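Local coordinates for protein endo-beta-1,4-glucanase (Bacillus licheniformis, PDB 2JEN) that hydrolyses beta-1,4-glucan chains, including xyloglucan of the plant cell wall, as a family 12 glycoside hydrolase, at residues A134-W139 and I158-T163; D154-W159 and F200-T205. The protein carries 1 engineered substitution. All blocks are in the same frame, centred on the assembly; numbering follows the deposited sequence.

Interaction 1: A134-W139 and I158-T163; sequences AAYDIW and IWLNNT. With GLC (alpha-D-glucopyranose), chain B; GLC (alpha-D-glucopyranose), chain C.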
# COMPACT_ATOMS: atom_id res chain seq x y z
N ALA A 134 12.45 17.37 -17.37
CA ALA A 134 11.11 17.82 -17.64
C ALA A 134 11.14 18.27 -19.09
O ALA A 134 11.95 19.15 -19.44
CB ALA A 134 10.67 18.94 -16.72
N ALA A 135 10.33 17.67 -19.94
CA ALA A 135 10.47 17.83 -21.37
C ALA A 135 9.16 17.73 -22.12
O ALA A 135 8.34 16.83 -21.82
CB ALA A 135 11.45 16.80 -21.95
N TYR A 136 8.98 18.59 -23.12
CA TYR A 136 7.99 18.38 -24.14
C TYR A 136 8.44 17.25 -25.05
O TYR A 136 9.64 17.13 -25.34
CB TYR A 136 7.77 19.60 -25.00
CG TYR A 136 6.97 20.68 -24.34
CD1 TYR A 136 5.58 20.66 -24.37
CD2 TYR A 136 7.58 21.74 -23.65
CE1 TYR A 136 4.84 21.63 -23.75
CE2 TYR A 136 6.84 22.72 -23.01
CZ TYR A 136 5.45 22.68 -23.08
OH TYR A 136 4.69 23.67 -22.46
N ASP A 137 7.49 16.48 -25.53
CA ASP A 137 7.70 15.44 -26.55
C ASP A 137 6.65 15.64 -27.61
O ASP A 137 5.44 15.60 -27.32
CB ASP A 137 7.59 14.04 -25.94
CG ASP A 137 8.32 12.96 -26.70
OD1 ASP A 137 9.31 13.22 -27.41
OD2 ASP A 137 7.96 11.80 -26.55
N ILE A 138 7.10 16.00 -28.82
CA ILE A 138 6.23 16.32 -29.93
C ILE A 138 6.42 15.25 -30.99
O ILE A 138 7.54 14.98 -31.42
CB ILE A 138 6.58 17.70 -30.49
CG1 ILE A 138 6.44 18.81 -29.42
CG2 ILE A 138 5.75 18.03 -31.74
CD1 ILE A 138 7.68 19.54 -29.08
N TRP A 139 5.33 14.58 -31.39
CA TRP A 139 5.38 13.49 -32.33
C TRP A 139 4.88 13.94 -33.69
O TRP A 139 3.88 14.67 -33.77
CB TRP A 139 4.52 12.33 -31.86
CG TRP A 139 5.02 11.64 -30.67
CD1 TRP A 139 4.45 11.61 -29.41
CD2 TRP A 139 6.18 10.80 -30.60
NE1 TRP A 139 5.21 10.83 -28.58
CE2 TRP A 139 6.27 10.31 -29.30
CE3 TRP A 139 7.15 10.42 -31.53
CZ2 TRP A 139 7.28 9.47 -28.91
CZ3 TRP A 139 8.13 9.57 -31.14
CH2 TRP A 139 8.20 9.09 -29.85
N ILE A 158 11.80 19.13 -26.05
CA ILE A 158 12.18 20.44 -25.55
C ILE A 158 12.30 20.32 -24.05
O ILE A 158 11.27 20.27 -23.35
CB ILE A 158 11.21 21.55 -25.99
CG1 ILE A 158 10.98 21.55 -27.51
CG2 ILE A 158 11.72 22.91 -25.47
CD1 ILE A 158 9.97 22.52 -28.01
N TRP A 159 13.52 20.26 -23.56
CA TRP A 159 13.79 20.02 -22.15
C TRP A 159 13.90 21.34 -21.39
O TRP A 159 14.79 22.16 -21.65
CB TRP A 159 15.08 19.23 -21.91
CG TRP A 159 15.20 17.88 -22.53
CD1 TRP A 159 14.62 17.40 -23.68
CD2 TRP A 159 16.07 16.85 -22.07
NE1 TRP A 159 15.04 16.11 -23.92
CE2 TRP A 159 15.94 15.76 -22.94
CE3 TRP A 159 16.93 16.74 -20.99
CZ2 TRP A 159 16.66 14.57 -22.78
CZ3 TRP A 159 17.64 15.54 -20.82
CH2 TRP A 159 17.50 14.49 -21.73
N LEU A 160 12.98 21.54 -20.44
CA LEU A 160 13.01 22.67 -19.54
C LEU A 160 13.81 22.38 -18.29
O LEU A 160 14.21 23.31 -17.59
CB LEU A 160 11.60 23.08 -19.18
CG LEU A 160 10.69 23.50 -20.33
CD1 LEU A 160 9.32 23.98 -19.82
CD2 LEU A 160 11.32 24.53 -21.28
N ASN A 161 14.03 21.10 -18.00
CA ASN A 161 14.85 20.69 -16.88
C ASN A 161 15.69 19.52 -17.33
O ASN A 161 15.17 18.59 -17.95
CB ASN A 161 13.96 20.25 -15.69
CG ASN A 161 14.76 19.78 -14.47
OD1 ASN A 161 15.48 18.79 -14.54
ND2 ASN A 161 14.63 20.50 -13.35
N ASN A 162 16.99 19.56 -17.02
CA ASN A 162 17.87 18.40 -17.15
C ASN A 162 18.53 18.21 -15.80
O ASN A 162 19.26 19.11 -15.34
CB ASN A 162 18.95 18.63 -18.24
CG ASN A 162 19.81 17.44 -18.45
OD1 ASN A 162 19.57 16.37 -17.88
ND2 ASN A 162 20.90 17.61 -19.23
N THR A 163 18.28 17.07 -15.14
CA THR A 163 18.91 16.76 -13.88
C THR A 163 19.68 15.47 -14.01
O THR A 163 19.14 14.37 -13.93
CB THR A 163 17.88 16.72 -12.74
OG1 THR A 163 17.26 18.02 -12.63
CG2 THR A 163 18.56 16.37 -11.41
C1 GLC B . 12.05 10.34 -26.74
C2 GLC B . 11.96 8.97 -27.40
C3 GLC B . 10.51 8.54 -27.43
C4 GLC B . 10.02 8.43 -25.99
C5 GLC B . 10.19 9.83 -25.39
C6 GLC B . 9.58 10.00 -23.99
O1 GLC B . 13.35 10.85 -26.72
O2 GLC B . 12.38 8.91 -28.75
O3 GLC B . 10.48 7.36 -28.22
O4 GLC B . 8.64 8.11 -25.96
O5 GLC B . 11.57 10.17 -25.41
O6 GLC B . 10.08 9.04 -23.08
C1 GLC C . 18.00 8.96 -23.90
C2 GLC C . 17.31 10.30 -23.88
C3 GLC C . 15.81 10.16 -23.87
C4 GLC C . 15.32 9.17 -24.93
C5 GLC C . 16.17 7.89 -24.86
C6 GLC C . 15.79 6.93 -25.98
O2 GLC C . 17.70 11.00 -22.72
O3 GLC C . 15.24 11.42 -24.12
O4 GLC C . 13.92 8.91 -24.74
O5 GLC C . 17.53 8.22 -25.02
O6 GLC C . 16.34 5.65 -25.70
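Ala135 and Trp159 face each other as an antiparallel non-hydrogen-bonded pair, and their side chains meet on the sheet face that carries the sugars. The methyl CB of Ala135 lies 4.1 Å from the centroid of the five-membered ring of Trp159, an off-centre CH-pi contact in which Trp159 CD1 is the nearest ring atom. With CG of Trp159 anti to its carbonyl carbon (chi1 -58°) the indole runs out beyond Ala135, and Trp159 CH2 ends 3.6 Å from O2 of the chain C glucose, which meets the ring at its edge. An alanine in place of Trp159 would probably leave the Ala135 methyl without its aromatic neighbour and open a gap beside this glucose. On the same face the carboxylate of Asp137 and the edge of Trp139 approach the chain B glucose, Trp139 CH2 lying 3.3 Å from its O3. On the other face the contacts around Ile158 are apolar: Tyr136 CB meets Ile158 CB at 4.1 Å, and the CD1 methyls of Ile138 and Ile158 touch at 3.9 Å where the two side chains cross obliquely. A classic beta bulge interrupts the register opposite Ala134. Ala134 O accepts from both Leu160 N (2.8 Å) and Asn161 N (3.2 Å), the second in the carbonyl plane on a lone pair, while Ala134 N donates to Asn161 O. Strand 234-244 flanks 131-141 on its other edge, with Phe240 edge-to-face against Tyr136, while strand 118-128 of the second sheet packs against Tyr136 and Leu160.

Interaction 2: D154-W159 and F200-T205; sequences DAIMIW and FSFIRT. Engineered in segment 154-159: Ala155 (natural residue Glu). With GLC (alpha-D-glucopyranose), chain B; GLC (alpha-D-glucopyranose), chain C.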
# COMPACT_ATOMS: atom_id res chain seq x y z
N ASP A 154 9.22 11.25 -36.63
CA ASP A 154 10.09 12.17 -35.94
C ASP A 154 9.52 12.49 -34.56
O ASP A 154 8.31 12.50 -34.36
CB ASP A 154 10.17 13.52 -36.68
CG ASP A 154 10.57 13.40 -38.14
OD1 ASP A 154 9.69 13.16 -38.98
OD2 ASP A 154 11.78 13.54 -38.44
N ALA A 155 10.44 12.75 -33.65
CA ALA A 155 10.18 13.27 -32.33
C ALA A 155 10.98 14.54 -32.13
O ALA A 155 12.18 14.57 -32.47
CB ALA A 155 10.55 12.27 -31.25
N ILE A 156 10.35 15.56 -31.53
CA ILE A 156 11.04 16.75 -31.08
C ILE A 156 10.88 16.83 -29.57
O ILE A 156 9.76 16.71 -29.08
CB ILE A 156 10.48 18.00 -31.74
CG1 ILE A 156 10.62 17.91 -33.25
CG2 ILE A 156 11.11 19.25 -31.16
CD1 ILE A 156 9.81 19.05 -33.97
N MET A 157 11.97 16.98 -28.85
CA MET A 157 11.94 17.13 -27.41
C MET A 157 12.44 18.52 -27.03
O MET A 157 13.40 19.04 -27.61
CB MET A 157 12.83 16.11 -26.74
CG MET A 157 12.53 14.71 -27.12
SD MET A 157 13.26 13.56 -25.96
CE MET A 157 12.07 13.62 -24.60
N ILE A 158 11.80 19.13 -26.05
CA ILE A 158 12.18 20.44 -25.55
C ILE A 158 12.30 20.32 -24.05
O ILE A 158 11.27 20.27 -23.35
CB ILE A 158 11.21 21.55 -25.99
CG1 ILE A 158 10.98 21.55 -27.51
CG2 ILE A 158 11.72 22.91 -25.47
CD1 ILE A 158 9.97 22.52 -28.01
N TRP A 159 13.52 20.26 -23.56
CA TRP A 159 13.79 20.02 -22.15
C TRP A 159 13.90 21.34 -21.39
O TRP A 159 14.79 22.16 -21.65
CB TRP A 159 15.08 19.23 -21.91
CG TRP A 159 15.20 17.88 -22.53
CD1 TRP A 159 14.62 17.40 -23.68
CD2 TRP A 159 16.07 16.85 -22.07
NE1 TRP A 159 15.04 16.11 -23.92
CE2 TRP A 159 15.94 15.76 -22.94
CE3 TRP A 159 16.93 16.74 -20.99
CZ2 TRP A 159 16.66 14.57 -22.78
CZ3 TRP A 159 17.64 15.54 -20.82
CH2 TRP A 159 17.50 14.49 -21.73
N PHE A 200 15.07 15.02 -32.34
CA PHE A 200 15.68 16.31 -32.25
C PHE A 200 15.40 16.87 -30.87
O PHE A 200 14.21 17.07 -30.53
CB PHE A 200 15.11 17.26 -33.29
CG PHE A 200 15.15 16.73 -34.70
CD1 PHE A 200 16.29 16.83 -35.46
CD2 PHE A 200 14.02 16.17 -35.27
CE1 PHE A 200 16.30 16.35 -36.76
CE2 PHE A 200 14.02 15.72 -36.57
CZ PHE A 200 15.18 15.82 -37.33
N SER A 201 16.44 17.05 -30.08
CA SER A 201 16.28 17.51 -28.69
C SER A 201 16.87 18.88 -28.51
O SER A 201 17.98 19.15 -28.95
CB SER A 201 16.95 16.56 -27.69
OG SER A 201 16.45 15.23 -27.85
N PHE A 202 16.11 19.74 -27.85
CA PHE A 202 16.48 21.10 -27.48
C PHE A 202 16.54 21.17 -25.96
O PHE A 202 15.52 21.00 -25.31
CB PHE A 202 15.41 22.08 -27.98
CG PHE A 202 15.28 22.13 -29.47
CD1 PHE A 202 14.55 21.17 -30.16
CD2 PHE A 202 15.93 23.13 -30.21
CE1 PHE A 202 14.46 21.19 -31.55
CE2 PHE A 202 15.81 23.15 -31.60
CZ PHE A 202 15.10 22.21 -32.27
N ILE A 203 17.74 21.33 -25.41
CA ILE A 203 17.95 21.32 -23.96
C ILE A 203 18.27 22.71 -23.48
O ILE A 203 19.29 23.30 -23.86
CB ILE A 203 19.02 20.30 -23.52
CG1 ILE A 203 18.54 18.88 -23.85
CG2 ILE A 203 19.37 20.44 -21.98
CD1 ILE A 203 19.47 17.79 -23.47
N ARG A 204 17.42 23.27 -22.66
CA ARG A 204 17.65 24.66 -22.23
C ARG A 204 18.96 24.76 -21.54
O ARG A 204 19.35 23.87 -20.82
CB ARG A 204 16.49 25.16 -21.35
CG ARG A 204 16.41 26.68 -21.30
CD ARG A 204 15.21 27.10 -20.46
NE ARG A 204 15.07 28.57 -20.38
CZ ARG A 204 15.62 29.34 -19.45
NH1 ARG A 204 16.38 28.88 -18.49
NH2 ARG A 204 15.41 30.67 -19.52
N THR A 205 19.71 25.86 -21.76
CA THR A 205 21.07 25.91 -21.21
C THR A 205 21.10 26.03 -19.70
O THR A 205 22.11 25.66 -19.08
CB THR A 205 21.90 27.04 -21.83
OG1 THR A 205 21.21 28.27 -21.68
CG2 THR A 205 22.12 26.78 -23.33
C1 GLC B . 12.05 10.34 -26.74
C2 GLC B . 11.96 8.97 -27.40
C3 GLC B . 10.51 8.54 -27.43
C4 GLC B . 10.02 8.43 -25.99
C5 GLC B . 10.19 9.83 -25.39
C6 GLC B . 9.58 10.00 -23.99
O1 GLC B . 13.35 10.85 -26.72
O2 GLC B . 12.38 8.91 -28.75
O3 GLC B . 10.48 7.36 -28.22
O4 GLC B . 8.64 8.11 -25.96
O5 GLC B . 11.57 10.17 -25.41
O6 GLC B . 10.08 9.04 -23.08
C1 GLC C . 18.00 8.96 -23.90
C2 GLC C . 17.31 10.30 -23.88
C3 GLC C . 15.81 10.16 -23.87
C4 GLC C . 15.32 9.17 -24.93
C5 GLC C . 16.17 7.89 -24.86
C6 GLC C . 15.79 6.93 -25.98
O2 GLC C . 17.70 11.00 -22.72
O3 GLC C . 15.24 11.42 -24.12
O4 GLC C . 13.92 8.91 -24.74
O5 GLC C . 17.53 8.22 -25.02
O6 GLC C . 16.34 5.65 -25.70
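Strands 154-159 and 200-204 run parallel, 6° apart in direction and 4.6 Å at closest approach, joined by five nearly straight backbone bonds from Phe200 N to Ala155 O through to Arg204 N to Trp159 O. On the face that borders the sugars, Ile203 lies alongside Trp159 and points the same way; in the conformer described, its CD1 sits 3.8 Å from the centroid of the six-membered ring, 14° off the normal. The indole NE1 is buried here without a polar partner. Next along this face, Met157 CB packs against Ser201 OG at 3.9 Å. With Met157 CG anti to the carbonyl carbon (chi1 -54°) and chi2 extended, SD comes 3.4 Å from O3 of the chain C glucose, and the bend at chi3 turns CE to 3.6 Å from O5 of the chain B glucose. Ala155, on the same side, is an engineered replacement of the natural glutamate. This is the concave sheet of the beta-sandwich (jelly-roll) fold of family 12, whose cleft holds the glycan. On the opposite face Ile156, Ile158, Phe200 and Phe202 form an apolar surface. Ile156 CG2 reaches Phe202 CE1 at 3.9 Å, while Met157 O meets the edge of the Phe202 ring in its plane. Helix 215-225 covers this side, Leu222 touching Ile156 and Phe200. Asp154 OD2 comes to the edge of the Phe200 ring, its carboxylate held by Lys233 (salt bridge) and Asn198.

How the interactions relate
From the N terminus, strand 131-141 comes first; the chain then crosses a connection of 18 residues between the paired segments and returns along 154-163, where interaction 1 closes that excursion as an antiparallel pair. Interaction 2 starts on this returning strand and closes a longer excursion of 40 residues, mostly strand, which includes 170-177 and 180-192 before 195-204 comes alongside in parallel. The two closures share Ile158 and Trp159, so they overlap there instead of nesting. Strand 154-163 is thus the middle of three neighbours, with a probable Ile138 N to Ile156 O hydrogen bond continuing its pairing with 131-141, and both contacts border the same two glucoses in the glycan cleft.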